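Local coordinates for uncharacterized protein (Legionella pneumophila subsp. pneumophila str. Philadelphia 1, PDB 4R0G), which probably acts as a guanine-nucleotide exchange factor for the small GTPases Rab5, Rab21 and Rab22 through a VPS9-like domain, at residues A128-E131 with K132-V136. Numbering follows the deposited sequence.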
loop_
_atom_site.group_PDB
_atom_site.type_symbol
_atom_site.label_atom_id
_atom_site.label_comp_id
_atom_site.label_asym_id
_atom_site.label_seq_id
_atom_site.Cartn_x
_atom_site.Cartn_y
_atom_site.Cartn_z
ATOM N N ALA A 128 -7.818 36.757 -12.812
ATOM C CA ALA A 128 -8.782 37.508 -13.597
ATOM C C ALA A 128 -8.519 37.415 -15.116
ATOM O O ALA A 128 -9.156 38.090 -15.921
ATOM C CB ALA A 128 -8.879 38.962 -13.102
ATOM N N TYR A 129 -7.561 36.594 -15.509
ATOM C CA TYR A 129 -7.305 36.400 -16.925
ATOM C C TYR A 129 -7.945 35.120 -17.502
ATOM O O TYR A 129 -7.828 34.847 -18.694
ATOM C CB TYR A 129 -5.792 36.451 -17.195
ATOM C CG TYR A 129 -5.090 37.724 -16.700
ATOM C CD1 TYR A 129 -5.706 38.978 -16.786
ATOM C CD2 TYR A 129 -3.814 37.671 -16.144
ATOM C CE1 TYR A 129 -5.069 40.136 -16.324
ATOM C CE2 TYR A 129 -3.171 38.815 -15.687
ATOM C CZ TYR A 129 -3.801 40.045 -15.774
ATOM O OH TYR A 129 -3.159 41.181 -15.316
ATOM N N LEU A 130 -8.589 34.317 -16.652
ATOM C CA LEU A 130 -9.366 33.144 -17.097
ATOM C C LEU A 130 -10.668 33.012 -16.327
ATOM O O LEU A 130 -10.651 32.823 -15.114
ATOM C CB LEU A 130 -8.583 31.844 -16.901
ATOM C CG LEU A 130 -8.452 30.871 -18.086
ATOM C CD1 LEU A 130 -8.130 29.480 -17.613
ATOM C CD2 LEU A 130 -9.688 30.864 -19.002
ATOM N N GLU A 131 -11.804 33.066 -17.009
ATOM C CA GLU A 131 -13.069 32.876 -16.299
ATOM C C GLU A 131 -13.181 31.438 -15.777
ATOM O O GLU A 131 -12.790 30.500 -16.474
ATOM C CB GLU A 131 -14.294 33.332 -17.126
ATOM C CG GLU A 131 -14.296 33.049 -18.632
ATOM C CD GLU A 131 -13.399 34.008 -19.455
ATOM O OE1 GLU A 131 -13.839 35.143 -19.796
ATOM O OE2 GLU A 131 -12.244 33.613 -19.768
ATOM N N LYS A 132 -13.701 31.289 -14.549
ATOM C CA LYS A 132 -13.771 30.005 -13.819
ATOM C C LYS A 132 -14.308 28.850 -14.621
ATOM O O LYS A 132 -13.756 27.749 -14.565
ATOM C CB LYS A 132 -14.616 30.133 -12.550
ATOM C CG LYS A 132 -14.612 28.913 -11.652
ATOM C CD LYS A 132 -15.620 29.097 -10.501
ATOM C CE LYS A 132 -15.305 28.228 -9.267
ATOM N NZ LYS A 132 -14.168 28.744 -8.475
ATOM N N GLN A 133 -15.390 29.091 -15.355
ATOM C CA GLN A 133 -16.064 28.002 -16.062
ATOM C C GLN A 133 -15.132 27.398 -17.081
ATOM O O GLN A 133 -14.954 26.188 -17.127
ATOM C CB GLN A 133 -17.320 28.489 -16.763
ATOM C CG GLN A 133 -18.141 27.362 -17.347
ATOM C CD GLN A 133 -19.290 27.873 -18.196
ATOM O OE1 GLN A 133 -20.178 28.573 -17.699
ATOM N NE2 GLN A 133 -19.277 27.533 -19.487
ATOM N N ARG A 134 -14.528 28.268 -17.877
ATOM C CA ARG A 134 -13.471 27.897 -18.807
ATOM C C ARG A 134 -12.240 27.241 -18.164
ATOM O O ARG A 134 -11.660 26.328 -18.741
ATOM C CB ARG A 134 -13.060 29.114 -19.635
ATOM C CG ARG A 134 -14.158 29.664 -20.544
ATOM C CD ARG A 134 -13.647 30.852 -21.340
ATOM N NE ARG A 134 -12.810 30.477 -22.476
ATOM C CZ ARG A 134 -11.655 31.059 -22.795
ATOM N NH1 ARG A 134 -11.168 32.060 -22.066
ATOM N NH2 ARG A 134 -10.985 30.637 -23.860
ATOM N N PHE A 135 -11.833 27.707 -16.989
ATOM C CA PHE A 135 -10.713 27.083 -16.299
ATOM C C PHE A 135 -11.092 25.627 -16.069
ATOM O O PHE A 135 -10.344 24.718 -16.421
ATOM C CB PHE A 135 -10.411 27.785 -14.971
ATOM C CG PHE A 135 -9.047 27.457 -14.385
ATOM C CD1 PHE A 135 -8.588 26.159 -14.284
ATOM C CD2 PHE A 135 -8.226 28.459 -13.924
ATOM C CE1 PHE A 135 -7.330 25.876 -13.747
ATOM C CE2 PHE A 135 -6.965 28.168 -13.388
ATOM C CZ PHE A 135 -6.525 26.876 -13.303
ATOM N N VAL A 136 -12.276 25.397 -15.509
ATOM C CA VAL A 136 -12.702 24.025 -15.205
ATOM C C VAL A 136 -12.830 23.140 -16.457
ATOM O O VAL A 136 -12.403 21.997 -16.443
ATOM C CB VAL A 136 -13.975 23.970 -14.320
ATOM C CG1 VAL A 136 -14.173 22.581 -13.768
ATOM C CG2 VAL A 136 -13.850 24.938 -13.164
#
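L130 and F135 meet where a loop turns into the first turn of helix 132-151, and they give a worked example of a helix start whose first turn is met by an apolar side chain on one side and a charged pair on the other. The apolar flank is the compact one. L130, a buried residue, reaches F135 through one branch: CD1 lies 3.8 Å from F135 CD2 and equally near the F135 backbone at CA, while the two side chains cross at about a right angle. F135 carries its CG anti to the backbone N (chi1 -164°), which turns the ring back beside this methyl. The other branch packs against R134, L130 CD2 lying 3.6 Å from R134 NH1 and also close to R134 CB, which leaves the leucine fork divided between a ring and an arginine.

On the exposed flank, E131 occupies the N-cap position. Its side chain is bent at chi2 (-77°) and runs alongside R134 in the same direction, E131 CG coming within 3.5 Å of R134 CD. A salt bridge joins their ends: R134 NH1 donates to E131 OE2 over 3.0 Å, within the guanidinium plane but from above the carboxylate plane, the two planes being 66° apart. A single N-H thus makes the link, in a setting where solvent would probably weaken the charge attraction. The backbone is tied in as well: F135 N donates to E131 O at 3.0 Å, closing the first helical turn, and V136 N to K132 O continues the pattern. K132 and Q133 belong to the exposed side, Q133 NE2 bonding onward to E137 OE2.

Within the VPS9-like region, this junction links helix 116-126 to helix 132-151, and its apolar flank rests on helix 80-101, where L130 touches V98 and F135 touches P95.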